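Local coordinates for protein phage terminase large subunit (Thermus phage P7426, PDB 7KS4) that probably acts as the ATP-driven motor that moves viral DNA into empty capsids and as the endonuclease that cuts it, this chain being the N-terminal ATPase domain, at residues D13-L18 / E90-V95; R37-L42 / F219-A224; D154-I159 / A179-T184. All blocks are in the same frame, centred on the assembly; numbering follows the deposited sequence.

Contact 1 (D13-L18 / E90-V95)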
loop_
_atom_site.group_PDB
_atom_site.type_symbol
_atom_site.label_atom_id
_atom_site.label_comp_id
_atom_site.label_asym_id
_atom_site.label_seq_id
_atom_site.Cartn_x
_atom_site.Cartn_y
_atom_site.Cartn_z
ATOM N N ASP A 13 12.487 -13.033 -3.350
ATOM C CA ASP A 13 13.804 -12.411 -3.235
ATOM C C ASP A 13 14.390 -12.116 -4.611
ATOM O O ASP A 13 15.011 -11.069 -4.816
ATOM C CB ASP A 13 14.748 -13.313 -2.439
ATOM C CG ASP A 13 14.369 -13.407 -0.969
ATOM O OD1 ASP A 13 13.714 -12.472 -0.457
ATOM O OD2 ASP A 13 14.731 -14.414 -0.326
ATOM N N LYS A 14 14.202 -13.028 -5.565
ATOM C CA LYS A 14 14.672 -12.782 -6.925
ATOM C C LYS A 14 13.992 -11.557 -7.522
ATOM O O LYS A 14 14.637 -10.741 -8.190
ATOM C CB LYS A 14 14.419 -14.008 -7.801
ATOM C CG LYS A 14 14.969 -15.304 -7.225
ATOM C CD LYS A 14 16.069 -15.904 -8.085
ATOM C CE LYS A 14 15.502 -16.819 -9.156
ATOM N NZ LYS A 14 16.576 -17.301 -10.061
ATOM N N PHE A 15 12.692 -11.402 -7.287
ATOM C CA PHE A 15 12.010 -10.223 -7.802
ATOM C C PHE A 15 12.489 -8.960 -7.095
ATOM O O PHE A 15 12.689 -7.927 -7.742
ATOM C CB PHE A 15 10.497 -10.376 -7.669
ATOM C CG PHE A 15 9.724 -9.372 -8.475
ATOM C CD1 PHE A 15 9.437 -9.610 -9.810
ATOM C CD2 PHE A 15 9.295 -8.185 -7.903
ATOM C CE1 PHE A 15 8.730 -8.683 -10.559
ATOM C CE2 PHE A 15 8.588 -7.256 -8.647
ATOM C CZ PHE A 15 8.308 -7.505 -9.975
ATOM N N PHE A 16 12.655 -9.009 -5.772
ATOM C CA PHE A 16 13.222 -7.865 -5.057
ATOM C C PHE A 16 14.568 -7.467 -5.646
ATOM O O PHE A 16 14.843 -6.276 -5.859
ATOM C CB PHE A 16 13.399 -8.193 -3.573
ATOM C CG PHE A 16 12.118 -8.442 -2.830
ATOM C CD1 PHE A 16 10.920 -7.880 -3.246
ATOM C CD2 PHE A 16 12.121 -9.235 -1.691
ATOM C CE1 PHE A 16 9.746 -8.113 -2.538
ATOM C CE2 PHE A 16 10.954 -9.467 -0.986
ATOM C CZ PHE A 16 9.767 -8.904 -1.411
ATOM N N GLU A 17 15.428 -8.452 -5.892
ATOM C CA GLU A 17 16.747 -8.179 -6.445
ATOM C C GLU A 17 16.650 -7.487 -7.801
ATOM O O GLU A 17 17.436 -6.578 -8.099
ATOM C CB GLU A 17 17.523 -9.487 -6.553
ATOM C CG GLU A 17 18.975 -9.337 -6.917
ATOM C CD GLU A 17 19.857 -8.994 -5.725
ATOM O OE1 GLU A 17 19.339 -8.441 -4.728
ATOM O OE2 GLU A 17 21.071 -9.288 -5.789
ATOM N N LEU A 18 15.701 -7.905 -8.643
ATOM C CA LEU A 18 15.459 -7.180 -9.889
ATOM C C LEU A 18 15.090 -5.727 -9.613
ATOM O O LEU A 18 15.525 -4.820 -10.327
ATOM C CB LEU A 18 14.350 -7.861 -10.699
ATOM C CG LEU A 18 14.684 -9.175 -11.409
ATOM C CD1 LEU A 18 13.429 -9.776 -12.056
ATOM C CD2 LEU A 18 15.765 -8.955 -12.455
ATOM N N GLU A 90 8.851 1.379 -15.304
ATOM C CA GLU A 90 9.543 1.756 -16.532
ATOM C C GLU A 90 10.946 1.171 -16.586
ATOM O O GLU A 90 11.429 0.822 -17.671
ATOM C CB GLU A 90 9.560 3.280 -16.670
ATOM C CG GLU A 90 8.218 3.818 -17.160
ATOM C CD GLU A 90 8.162 5.323 -17.259
ATOM O OE1 GLU A 90 9.130 6.002 -16.855
ATOM O OE2 GLU A 90 7.133 5.830 -17.748
ATOM N N ARG A 91 11.607 1.036 -15.434
ATOM C CA ARG A 91 12.924 0.411 -15.400
ATOM C C ARG A 91 12.823 -1.100 -15.573
ATOM O O ARG A 91 13.543 -1.697 -16.385
ATOM C CB ARG A 91 13.622 0.755 -14.085
ATOM C CG ARG A 91 14.880 -0.056 -13.823
ATOM C CD ARG A 91 15.722 0.577 -12.728
ATOM N NE ARG A 91 14.959 0.775 -11.495
ATOM C CZ ARG A 91 14.789 -0.151 -10.557
ATOM N NH1 ARG A 91 14.080 0.129 -9.472
ATOM N NH2 ARG A 91 15.327 -1.357 -10.695
ATOM N N LEU A 92 11.936 -1.740 -14.804
ATOM C CA LEU A 92 11.845 -3.195 -14.826
ATOM C C LEU A 92 11.431 -3.720 -16.193
ATOM O O LEU A 92 11.814 -4.835 -16.572
ATOM C CB LEU A 92 10.850 -3.672 -13.768
ATOM C CG LEU A 92 11.180 -5.028 -13.158
ATOM C CD1 LEU A 92 12.415 -4.906 -12.269
ATOM C CD2 LEU A 92 9.981 -5.560 -12.377
ATOM N N ALA A 93 10.635 -2.952 -16.937
ATOM C CA ALA A 93 10.189 -3.406 -18.245
ATOM C C ALA A 93 11.355 -3.742 -19.158
ATOM O O ALA A 93 11.186 -4.549 -20.083
ATOM C CB ALA A 93 9.298 -2.344 -18.899
ATOM N N GLU A 94 12.534 -3.155 -18.917
ATOM C CA GLU A 94 13.697 -3.472 -19.736
ATOM C C GLU A 94 13.958 -4.971 -19.781
ATOM O O GLU A 94 14.334 -5.504 -20.830
ATOM C CB GLU A 94 14.934 -2.747 -19.206
ATOM C CG GLU A 94 16.231 -3.154 -19.894
ATOM C CD GLU A 94 16.261 -2.784 -21.359
ATOM O OE1 GLU A 94 15.542 -1.834 -21.734
ATOM O OE2 GLU A 94 17.004 -3.433 -22.133
ATOM N N VAL A 95 13.799 -5.663 -18.648
ATOM C CA VAL A 95 14.140 -7.083 -18.556
ATOM C C VAL A 95 12.945 -8.000 -18.821
ATOM O O VAL A 95 13.059 -9.216 -18.646
ATOM C CB VAL A 95 14.793 -7.413 -17.202
ATOM C CG1 VAL A 95 16.057 -6.581 -17.009
ATOM C CG2 VAL A 95 13.831 -7.210 -16.049
#
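With chi1 of Phe15 at -166°, CG stands anti to the backbone N, on the side from which the ring reaches Leu92; the CB of Leu18 points at the same leucine from the backbone, and chi1 of -74° sets its CG anti to the carbonyl carbon. Leu92 answers with both of its methyls. Its CD2 meets the outer end of the Phe15 ring obliquely, 3.5 Å from CZ, with CE1 the next ring atom along. Its other branch, CD1, lies against the last turn of helix 13-19, 3.9 Å from Leu18 CB and 3.7 Å from Leu18 O, so one leucine side chain straddles two residues that sit almost one helical turn apart. A looser apolar touch follows where Leu18 CD2 comes to 4.4 Å from Val95 CG2.

Arg91 approaches the same carbonyl with its guanidinium: NH2 is 3.5 Å from Leu18 O, the oxygen lying at the edge of the group and near its plane. The firmer partners of this arginine lie to either side in the fold: the carboxylate of Glu87 holds NE by a salt bridge on its own helix, and the NH1 bond to Leu19 O ties the guanidinium to the end of helix 13-19.

This is peripheral packing, partly buried, between the first modelled helix and the C-terminal part of helix 75-92 with the residues that follow. Helix 48-62 joins the two on their buried side: Phe58 meets the Phe15 ring edge-to-face, Val57 touches both Phe15 and Leu92, and Phe61 packs on Leu92, while Glu90 and Ala93 lean on strand 99-104.

Contact 2 (R37-L42 / F219-A224)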
loop_
_atom_site.group_PDB
_atom_site.type_symbol
_atom_site.label_atom_id
_atom_site.label_comp_id
_atom_site.label_asym_id
_atom_site.label_seq_id
_atom_site.Cartn_x
_atom_site.Cartn_y
_atom_site.Cartn_z
ATOM N N ARG A 37 -6.603 -8.806 3.276
ATOM C CA ARG A 37 -6.707 -7.496 3.912
ATOM C C ARG A 37 -5.490 -7.353 4.818
ATOM O O ARG A 37 -5.458 -7.915 5.917
ATOM C CB ARG A 37 -8.000 -7.347 4.707
ATOM C CG ARG A 37 -9.263 -7.614 3.896
ATOM C CD ARG A 37 -9.573 -6.484 2.919
ATOM N NE ARG A 37 -10.782 -6.791 2.155
ATOM C CZ ARG A 37 -10.800 -7.325 0.935
ATOM N NH1 ARG A 37 -9.671 -7.623 0.307
ATOM N NH2 ARG A 37 -11.966 -7.571 0.338
ATOM N N ARG A 38 -4.499 -6.612 4.347
ATOM C CA ARG A 38 -3.310 -6.297 5.124
ATOM C C ARG A 38 -3.418 -4.858 5.604
ATOM O O ARG A 38 -3.590 -3.940 4.791
ATOM C CB ARG A 38 -2.053 -6.496 4.282
ATOM C CG ARG A 38 -1.742 -7.955 3.983
ATOM C CD ARG A 38 -0.568 -8.088 3.015
ATOM N NE ARG A 38 -0.909 -7.678 1.655
ATOM C CZ ARG A 38 -0.035 -7.609 0.649
ATOM N NH1 ARG A 38 1.247 -7.903 0.847
ATOM N NH2 ARG A 38 -0.438 -7.233 -0.555
ATOM N N VAL A 39 -3.303 -4.663 6.915
ATOM C CA VAL A 39 -3.484 -3.367 7.551
ATOM C C VAL A 39 -2.183 -3.055 8.283
ATOM O O VAL A 39 -1.815 -3.764 9.229
ATOM C CB VAL A 39 -4.676 -3.359 8.518
ATOM C CG1 VAL A 39 -4.971 -1.944 9.003
ATOM C CG2 VAL A 39 -5.915 -3.962 7.863
ATOM N N ALA A 40 -1.490 -1.999 7.862
ATOM C CA ALA A 40 -0.213 -1.622 8.462
ATOM C C ALA A 40 -0.364 -0.271 9.145
ATOM O O ALA A 40 -0.568 0.752 8.482
ATOM C CB ALA A 40 0.902 -1.582 7.417
ATOM N N CYS A 41 -0.258 -0.271 10.471
ATOM C CA CYS A 41 -0.264 0.952 11.263
ATOM C C CYS A 41 1.183 1.208 11.665
ATOM O O CYS A 41 1.688 0.599 12.610
ATOM C CB CYS A 41 -1.173 0.814 12.474
ATOM S SG CYS A 41 -1.120 2.245 13.572
ATOM N N LEU A 42 1.848 2.099 10.932
ATOM C CA LEU A 42 3.279 2.326 11.084
ATOM C C LEU A 42 3.548 3.824 11.150
ATOM O O LEU A 42 2.859 4.627 10.516
ATOM C CB LEU A 42 4.097 1.688 9.926
ATOM C CG LEU A 42 3.743 0.270 9.451
ATOM C CD1 LEU A 42 4.631 -0.153 8.287
ATOM C CD2 LEU A 42 3.858 -0.756 10.573
ATOM N N PHE A 219 -7.631 -11.148 7.545
ATOM C CA PHE A 219 -6.958 -9.928 7.961
ATOM C C PHE A 219 -5.618 -10.250 8.608
ATOM O O PHE A 219 -5.510 -11.184 9.410
ATOM C CB PHE A 219 -7.816 -9.141 8.952
ATOM C CG PHE A 219 -8.883 -8.297 8.309
ATOM C CD1 PHE A 219 -10.017 -8.878 7.765
ATOM C CD2 PHE A 219 -8.767 -6.919 8.285
ATOM C CE1 PHE A 219 -11.003 -8.092 7.181
ATOM C CE2 PHE A 219 -9.748 -6.134 7.705
ATOM C CZ PHE A 219 -10.862 -6.719 7.156
ATOM N N GLU A 220 -4.604 -9.458 8.278
ATOM C CA GLU A 220 -3.332 -9.513 8.990
ATOM C C GLU A 220 -2.832 -8.092 9.177
ATOM O O GLU A 220 -2.799 -7.316 8.219
ATOM C CB GLU A 220 -2.288 -10.350 8.244
ATOM C CG GLU A 220 -0.959 -10.431 8.979
ATOM C CD GLU A 220 -0.040 -11.478 8.389
ATOM O OE1 GLU A 220 -0.434 -12.113 7.388
ATOM O OE2 GLU A 220 1.072 -11.665 8.926
ATOM N N SER A 221 -2.448 -7.753 10.405
ATOM C CA SER A 221 -2.076 -6.390 10.747
ATOM C C SER A 221 -0.626 -6.302 11.201
ATOM O O SER A 221 -0.086 -7.231 11.811
ATOM C CB SER A 221 -2.977 -5.838 11.839
ATOM O OG SER A 221 -4.306 -5.745 11.372
ATOM N N PHE A 222 -0.017 -5.153 10.911
ATOM C CA PHE A 222 1.384 -4.885 11.198
ATOM C C PHE A 222 1.485 -3.551 11.916
ATOM O O PHE A 222 0.757 -2.606 11.585
ATOM C CB PHE A 222 2.194 -4.863 9.901
ATOM C CG PHE A 222 1.885 -6.015 8.994
ATOM C CD1 PHE A 222 2.692 -7.139 8.986
ATOM C CD2 PHE A 222 0.767 -5.990 8.171
ATOM C CE1 PHE A 222 2.401 -8.206 8.167
ATOM C CE2 PHE A 222 0.479 -7.052 7.352
ATOM C CZ PHE A 222 1.302 -8.162 7.354
ATOM N N HIS A 223 2.380 -3.483 12.905
ATOM C CA HIS A 223 2.530 -2.305 13.747
ATOM C C HIS A 223 4.008 -2.015 13.963
ATOM O O HIS A 223 4.790 -2.931 14.231
ATOM C CB HIS A 223 1.841 -2.493 15.100
ATOM C CG HIS A 223 1.799 -1.245 15.917
ATOM N ND1 HIS A 223 2.441 -1.125 17.130
ATOM C CD2 HIS A 223 1.216 -0.046 15.678
ATOM C CE1 HIS A 223 2.241 0.089 17.611
ATOM N NE2 HIS A 223 1.502 0.763 16.748
ATOM N N ALA A 224 4.391 -0.748 13.845
ATOM C CA ALA A 224 5.766 -0.358 14.128
ATOM C C ALA A 224 5.827 1.146 14.324
ATOM O O ALA A 224 5.302 1.905 13.505
ATOM C CB ALA A 224 6.714 -0.783 12.998
#
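Phe219 lies beneath the aliphatic part of Arg37 where two parallel strands, 37-42 and 219-224, pair at one margin of the central sheet of this ASCE P-loop ATPase fold. Arg37 CB sits over the ring centre, 3.6 Å from the centroid, in a CH-pi contact; chi2 of Arg37, -73°, bends CD off the straight course, and NH1 ends on Gly177 O. Next along the strand, the backbone of Glu220 is held twice: its N donates to Arg37 O (2.9 Å) and its O accepts from Val39 N (3.0 Å), while the carboxylate turns to Ser33. Ser221 shares the Phe219 side of the sheet and brings OG to 3.7 Å from Val39 CB, but that hydroxyl is bonded to Phe195 O on helix 190-197. Phe222 repeats the double grip, N to Val39 O and O from Cys41 N, both 2.8 Å. Its ring lies on the opposite side of the sheet, with Arg38 CB at the ring edge by CE2, and helix 25-32 packs against it through Ala29 and Ile30. His223 presents the edge of its imidazole to Cys41 SG, in plane, with NE2 bonded to Ala255 O. Ala224 closes the ladder with a longer bond from N to Cys41 O (3.3 Å), and its CB rests 3.7 Å from Leu42 CD2.

Contact 3 (D154-I159 / A179-T184)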
loop_
_atom_site.group_PDB
_atom_site.type_symbol
_atom_site.label_atom_id
_atom_site.label_comp_id
_atom_site.label_asym_id
_atom_site.label_seq_id
_atom_site.Cartn_x
_atom_site.Cartn_y
_atom_site.Cartn_z
ATOM N N ASP A 154 -3.397 4.670 0.989
ATOM C CA ASP A 154 -2.309 5.372 1.655
ATOM C C ASP A 154 -2.896 6.423 2.586
ATOM O O ASP A 154 -3.887 7.075 2.250
ATOM C CB ASP A 154 -1.380 6.022 0.632
ATOM C CG ASP A 154 -0.088 6.525 1.247
ATOM O OD1 ASP A 154 0.328 5.999 2.300
ATOM O OD2 ASP A 154 0.516 7.442 0.665
ATOM N N GLU A 155 -2.287 6.577 3.758
ATOM C CA GLU A 155 -2.858 7.382 4.845
ATOM C C GLU A 155 -4.355 7.112 4.984
ATOM O O GLU A 155 -5.199 8.017 5.019
ATOM C CB GLU A 155 -2.563 8.866 4.648
ATOM C CG GLU A 155 -1.205 9.276 5.236
ATOM C CD GLU A 155 -1.090 8.942 6.727
ATOM O OE1 GLU A 155 -1.815 9.551 7.545
ATOM O OE2 GLU A 155 -0.298 8.043 7.075
ATOM N N ALA A 156 -4.665 5.822 5.094
ATOM C CA ALA A 156 -6.048 5.362 5.122
ATOM C C ALA A 156 -6.841 5.952 6.281
ATOM O O ALA A 156 -8.049 6.175 6.150
ATOM C CB ALA A 156 -6.071 3.839 5.206
ATOM N N ALA A 157 -6.203 6.183 7.432
ATOM C CA ALA A 157 -6.948 6.692 8.579
ATOM C C ALA A 157 -7.506 8.083 8.323
ATOM O O ALA A 157 -8.407 8.525 9.046
ATOM C CB ALA A 157 -6.067 6.699 9.829
ATOM N N MET A 158 -6.994 8.779 7.310
ATOM C CA MET A 158 -7.510 10.075 6.903
ATOM C C MET A 158 -8.509 9.981 5.756
ATOM O O MET A 158 -9.034 11.012 5.325
ATOM C CB MET A 158 -6.347 10.993 6.510
ATOM C CG MET A 158 -5.524 11.466 7.695
ATOM S SD MET A 158 -6.469 12.557 8.785
ATOM C CE MET A 158 -6.506 14.066 7.821
ATOM N N ILE A 159 -8.795 8.785 5.262
ATOM C CA ILE A 159 -9.768 8.580 4.193
ATOM C C ILE A 159 -11.114 8.242 4.835
ATOM O O ILE A 159 -11.159 7.358 5.696
ATOM C CB ILE A 159 -9.324 7.459 3.235
ATOM C CG1 ILE A 159 -8.041 7.871 2.497
ATOM C CG2 ILE A 159 -10.426 7.126 2.232
ATOM C CD1 ILE A 159 -7.428 6.773 1.654
ATOM N N ALA A 179 -6.326 -5.939 -0.592
ATOM C CA ALA A 179 -6.179 -4.557 -0.181
ATOM C C ALA A 179 -5.004 -4.478 0.767
ATOM O O ALA A 179 -4.878 -5.316 1.669
ATOM C CB ALA A 179 -7.437 -4.028 0.508
ATOM N N LEU A 180 -4.151 -3.487 0.546
ATOM C CA LEU A 180 -3.102 -3.097 1.478
ATOM C C LEU A 180 -3.473 -1.723 2.029
ATOM O O LEU A 180 -3.458 -0.730 1.298
ATOM C CB LEU A 180 -1.745 -3.083 0.783
ATOM C CG LEU A 180 -0.555 -2.614 1.608
ATOM C CD1 LEU A 180 -0.368 -3.455 2.869
ATOM C CD2 LEU A 180 0.688 -2.653 0.722
ATOM N N ILE A 181 -3.805 -1.677 3.316
ATOM C CA ILE A 181 -4.381 -0.507 3.970
ATOM C C ILE A 181 -3.340 -0.004 4.953
ATOM O O ILE A 181 -3.096 -0.639 5.984
ATOM C CB ILE A 181 -5.700 -0.857 4.667
ATOM C CG1 ILE A 181 -6.665 -1.469 3.642
ATOM C CG2 ILE A 181 -6.315 0.370 5.342
ATOM C CD1 ILE A 181 -7.914 -2.078 4.259
ATOM N N ILE A 182 -2.741 1.139 4.650
ATOM C CA ILE A 182 -1.557 1.614 5.355
ATOM C C ILE A 182 -1.806 3.039 5.825
ATOM O O ILE A 182 -2.384 3.854 5.102
ATOM C CB ILE A 182 -0.290 1.538 4.468
ATOM C CG1 ILE A 182 -0.434 2.413 3.223
ATOM C CG2 ILE A 182 -0.044 0.104 4.056
ATOM C CD1 ILE A 182 0.754 2.356 2.268
ATOM N N SER A 183 -1.373 3.340 7.048
ATOM C CA SER A 183 -1.584 4.684 7.569
ATOM C C SER A 183 -0.806 4.888 8.858
ATOM O O SER A 183 -0.517 3.934 9.583
ATOM C CB SER A 183 -3.073 4.944 7.843
ATOM O OG SER A 183 -3.334 6.325 8.041
ATOM N N THR A 184 -0.480 6.141 9.136
ATOM C CA THR A 184 -0.295 6.498 10.530
ATOM C C THR A 184 -1.673 6.653 11.168
ATOM O O THR A 184 -2.618 7.060 10.489
ATOM C CB THR A 184 0.488 7.801 10.669
ATOM O OG1 THR A 184 -0.265 8.864 10.079
ATOM C CG2 THR A 184 1.841 7.691 9.975
#
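Glu155, the predicted catalytic glutamate at the end of the Walker B motif, reaches Thr184 just after strand 178-183 with both carboxylate oxygens. OE2 accepts from Thr184 N at 2.8 Å in a nearly straight bond (176°), and OE1 takes the Thr184 hydroxyl at 3.0 Å; both donors come from the syn side, somewhat out of the carboxylate plane. This two-point grip fixes the rotation of the carboxylate, and chi2 of Glu155, -57°, folds CD back to make it possible.

Behind the glutamate, the backbone of 154-159 is anchored to the strand. Ala156 N donates to Ile182 O (3.0 Å), and Ala157 N, in the short 3-10 turn, donates to Ser183 OG (2.9 Å). That hydroxyl in turn gives its proton to Thr184 O, so it bridges the turn and the strand end.

Further out, Asp154, seen to bind magnesium in a structure of this protein, lies about 3 Å from the bound magnesium ion, side chain to metal; Gln77 holds its OD2, and OD1 accepts a weak bond from Glu155 N. Phe191 of helix 190-197 covers Ala157, Ile181 and Ser183. The packing is tight at Ala156, whose CB stands 3.5 Å from Ile181 CG2.

Overall arrangement
From the N terminus, helix 13-19 opens contact 1, and strand 37-42 then opens contact 2 before contact 1 closes at 90-95, so these two cross along the chain. Contact 3 follows in series after contact 1 and, with only 19 residues between its segments, opens and closes before strand 219-224 completes contact 2. Contact 1 ties the N-terminal helix to helix 75-92 at the periphery, its centre about 26 Å from those of the other two contacts. Contacts 2 and 3 meet in the sheet: Arg38 O and Ala40 N probably hydrogen-bond to the backbone of Ile181, so that strands 219-224, 37-42 and 178-183 run in succession, and contact 3 carries on to the Walker B loop.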